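Local atomic coordinates of uncharacterized protein, DUF633, LMOf2365_1472 (PDB entry 3GNL), a protein that is uncharacterized but probably methylates N1 of an adenine in tRNA, as tRNA (adenine(22)-N(1))-methyltransferases do. Residues Ile107-Ala112 and Arg133-Gln138. Residues are numbered along the deposited sequence; the frame is centred on the assembly and turned at random.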
ATOM      1  N   ILE A 107      -6.564   6.030  -7.778  1.00 24.55           N
ATOM      2  CA  ILE A 107      -7.007   7.001  -6.777  1.00 24.15           C
ATOM      3  C   ILE A 107      -6.021   8.164  -6.695  1.00 23.47           C
ATOM      4  O   ILE A 107      -6.437   9.338  -6.635  1.00 26.50           O
ATOM      5  CB  ILE A 107      -7.220   6.325  -5.401  1.00 23.90           C
ATOM      6  CG1 ILE A 107      -8.512   5.512  -5.451  1.00 24.98           C
ATOM      7  CG2 ILE A 107      -7.263   7.391  -4.262  1.00 24.35           C
ATOM      8  CD1 ILE A 107      -8.700   4.633  -4.260  1.00 25.41           C
ATOM      9  N   LEU A 108      -4.731   7.859  -6.654  1.00 23.15           N
ATOM     10  CA  LEU A 108      -3.674   8.879  -6.607  1.00 21.86           C
ATOM     11  C   LEU A 108      -3.585   9.749  -7.864  1.00 26.40           C
ATOM     12  O   LEU A 108      -3.355  10.968  -7.756  1.00 26.98           O
ATOM     13  CB  LEU A 108      -2.298   8.253  -6.324  1.00 23.56           C
ATOM     14  CG  LEU A 108      -2.161   7.625  -4.933  1.00 20.87           C
ATOM     15  CD1 LEU A 108      -0.867   6.825  -4.851  1.00 23.15           C
ATOM     16  CD2 LEU A 108      -2.187   8.699  -3.794  1.00 23.12           C
ATOM     17  N   GLU A 109      -3.759   9.130  -9.029  1.00 28.40           N
ATOM     18  CA  GLU A 109      -3.724   9.857 -10.304  1.00 30.68           C
ATOM     19  C   GLU A 109      -4.976  10.709 -10.519  1.00 31.64           C
ATOM     20  O   GLU A 109      -4.855  11.913 -10.763  1.00 34.75           O
ATOM     21  CB  GLU A 109      -3.460   8.897 -11.470  1.00 30.61           C
ATOM     22  CG  GLU A 109      -2.084   8.237 -11.365  1.00 30.53           C
ATOM     23  CD  GLU A 109      -1.831   7.144 -12.402  1.00 29.68           C
ATOM     24  OE1 GLU A 109      -2.816   6.591 -12.948  1.00 30.96           O
ATOM     25  OE2 GLU A 109      -0.634   6.820 -12.617  1.00 31.03           O
ATOM     26  N   GLU A 110      -6.168  10.129 -10.403  1.00 31.66           N
ATOM     27  CA  GLU A 110      -7.406  10.920 -10.538  1.00 32.04           C
ATOM     28  C   GLU A 110      -7.496  12.000  -9.467  1.00 33.05           C
ATOM     29  O   GLU A 110      -8.040  13.075  -9.718  1.00 33.27           O
ATOM     30  CB  GLU A 110      -8.642  10.041 -10.479  1.00 34.61           C
ATOM     31  CG  GLU A 110      -8.777   9.078 -11.633  1.00 35.62           C
ATOM     32  CD  GLU A 110      -9.948   8.134 -11.481  1.00 37.76           C
ATOM     33  OE1 GLU A 110     -10.632   8.135 -10.429  1.00 39.11           O
ATOM     34  OE2 GLU A 110     -10.186   7.363 -12.426  1.00 38.90           O
ATOM     35  N   GLY A 111      -6.956  11.731  -8.286  1.00 31.47           N
ATOM     36  CA  GLY A 111      -7.039  12.680  -7.180  1.00 31.70           C
ATOM     37  C   GLY A 111      -5.796  13.516  -7.025  1.00 30.17           C
ATOM     38  O   GLY A 111      -5.510  14.035  -5.949  1.00 32.61           O
ATOM     39  N   ALA A 112      -5.024  13.656  -8.103  1.00 31.20           N
ATOM     40  CA  ALA A 112      -3.726  14.322  -8.039  1.00 29.93           C
ATOM     41  C   ALA A 112      -3.738  15.739  -7.418  1.00 30.60           C
ATOM     42  O   ALA A 112      -2.813  16.127  -6.685  1.00 30.17           O
ATOM     43  CB  ALA A 112      -3.075  14.364  -9.427  1.00 30.82           C
ATOM     44  N   ARG A 133       5.171   1.665  -6.692  1.00 18.59           N
ATOM     45  CA  ARG A 133       6.572   2.055  -6.751  1.00 18.67           C
ATOM     46  C   ARG A 133       6.871   2.710  -8.082  1.00 20.57           C
ATOM     47  O   ARG A 133       7.658   3.662  -8.111  1.00 20.76           O
ATOM     48  CB  ARG A 133       7.515   0.864  -6.398  1.00 17.06           C
ATOM     49  CG  ARG A 133       7.112   0.251  -5.066  1.00 18.31           C
ATOM     50  CD  ARG A 133       8.240  -0.549  -4.488  1.00 19.74           C
ATOM     51  NE  ARG A 133       7.826  -1.319  -3.331  1.00 20.56           N
ATOM     52  CZ  ARG A 133       7.321  -2.549  -3.369  1.00 20.31           C
ATOM     53  NH1 ARG A 133       7.211  -3.216  -4.531  1.00 19.95           N
ATOM     54  NH2 ARG A 133       6.947  -3.142  -2.235  1.00 21.36           N
ATOM     55  N   GLU A 134       6.196   2.272  -9.159  1.00 19.62           N
ATOM     56  CA  GLU A 134       6.308   2.946 -10.452  1.00 22.19           C
ATOM     57  C   GLU A 134       5.720   4.325 -10.354  1.00 22.22           C
ATOM     58  O   GLU A 134       6.352   5.272 -10.841  1.00 21.95           O
ATOM     59  CB  GLU A 134       5.641   2.160 -11.584  1.00 24.76           C
ATOM     60  CG  GLU A 134       6.021   2.724 -12.925  1.00 32.22           C
ATOM     61  CD  GLU A 134       5.736   1.771 -14.033  1.00 35.31           C
ATOM     62  OE1 GLU A 134       4.599   1.237 -14.097  1.00 37.43           O
ATOM     63  OE2 GLU A 134       6.681   1.549 -14.827  1.00 37.08           O
ATOM     64  N   TRP A 135       4.543   4.442  -9.734  1.00 20.02           N
ATOM     65  CA  TRP A 135       3.928   5.745  -9.536  1.00 20.28           C
ATOM     66  C   TRP A 135       4.894   6.650  -8.790  1.00 19.04           C
ATOM     67  O   TRP A 135       5.016   7.838  -9.119  1.00 19.97           O
ATOM     68  CB  TRP A 135       2.620   5.561  -8.762  1.00 20.19           C
ATOM     69  CG  TRP A 135       1.914   6.902  -8.493  1.00 21.00           C
ATOM     70  CD1 TRP A 135       1.003   7.513  -9.281  1.00 22.57           C
ATOM     71  CD2 TRP A 135       2.115   7.730  -7.353  1.00 22.44           C
ATOM     72  NE1 TRP A 135       0.621   8.710  -8.703  1.00 23.08           N
ATOM     73  CE2 TRP A 135       1.315   8.884  -7.538  1.00 22.37           C
ATOM     74  CE3 TRP A 135       2.935   7.638  -6.224  1.00 23.79           C
ATOM     75  CZ2 TRP A 135       1.275   9.936  -6.583  1.00 21.83           C
ATOM     76  CZ3 TRP A 135       2.895   8.674  -5.277  1.00 24.03           C
ATOM     77  CH2 TRP A 135       2.058   9.805  -5.477  1.00 22.91           C
ATOM     78  N   SER A 136       5.561   6.136  -7.769  1.00 19.72           N
ATOM     79  CA  SER A 136       6.492   6.939  -6.976  1.00 19.68           C
ATOM     80  C   SER A 136       7.599   7.520  -7.857  1.00 21.35           C
ATOM     81  O   SER A 136       7.938   8.702  -7.747  1.00 21.48           O
ATOM     82  CB  SER A 136       7.019   6.069  -5.823  1.00 24.36           C
ATOM     83  OG  SER A 136       8.414   6.132  -5.640  1.00 27.97           O
ATOM     84  N   GLU A 137       8.136   6.711  -8.760  1.00 20.13           N
ATOM     85  CA  GLU A 137       9.136   7.179  -9.691  1.00 20.35           C
ATOM     86  C   GLU A 137       8.553   8.209 -10.666  1.00 19.76           C
ATOM     87  O   GLU A 137       9.202   9.255 -10.853  1.00 21.84           O
ATOM     88  CB  GLU A 137       9.641   5.966 -10.485  1.00 21.22           C
ATOM     89  CG  GLU A 137      10.625   6.307 -11.577  1.00 20.97           C
ATOM     90  CD  GLU A 137      11.280   5.060 -12.112  1.00 19.97           C
ATOM     91  OE1 GLU A 137      10.707   4.495 -13.093  1.00 21.67           O
ATOM     92  OE2 GLU A 137      12.368   4.671 -11.628  1.00 21.07           O
ATOM     93  N   GLN A 138       7.395   7.950 -11.279  1.00 22.49           N
ATOM     94  CA  GLN A 138       6.778   8.883 -12.261  1.00 23.69           C
ATOM     95  C   GLN A 138       6.409  10.214 -11.646  1.00 25.21           C
ATOM     96  O   GLN A 138       6.430  11.236 -12.330  1.00 27.02           O
ATOM     97  CB  GLN A 138       5.540   8.319 -12.939  1.00 28.21           C
ATOM     98  CG  GLN A 138       5.812   7.224 -13.939  1.00 32.02           C
ATOM     99  CD  GLN A 138       4.533   6.570 -14.396  1.00 35.89           C
ATOM    100  OE1 GLN A 138       3.429   6.950 -13.945  1.00 39.52           O
ATOM    101  NE2 GLN A 138       4.645   5.575 -15.279  1.00 37.40           N
TER
HETATM  102  O   HOH W   1      -0.938  11.309  -9.081  1.00 32.41           O
HETATM  103  O   HOH W   2       1.794   8.182 -12.655  1.00 36.59           O
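Leu108 lays its CD1 methyl over one face of the Trp135 indole, 3.9 Å from the centroid of the six-membered ring and only 5° off its normal, a well-centred CH-pi contact. The leucine CB sits nearer the pyrrole part, 3.8 Å from Trp135 NE1. With CG anti to the backbone N (chi1 179°), the tryptophan reaches out from helix 129-139 and its flat ring bridges much of the distance to helix 101-110. A branched aliphatic chain suits the other side, since Leu108 can meet the indole and also rest on Ile96, Leu121 and Leu123 of the strands beneath.

The indole N-H, at the ring edge, is satisfied by a water in the ring plane 3.1 Å from Trp135 NE1; the same water donates to Leu108 O near the end of its helix. On the solvent side Glu109 lays its extended chain past the ring edge, CG 3.8 Å from Trp135 CD1, its carboxylate plane turned 46° from the indole. Glu109 OE2 is held chiefly by a salt bridge to Arg105, and a second water donates to it.

Leu108 and Trp135, both packed on strand 120-125 with Glu109 at the exposed edge, thus join the helices before and after that strand. The sheet below has strand order 3-2-1-4-5-7-6, with the seventh strand, 154-163, antiparallel to its neighbours: the Rossmann-like topology of class I methyltransferases.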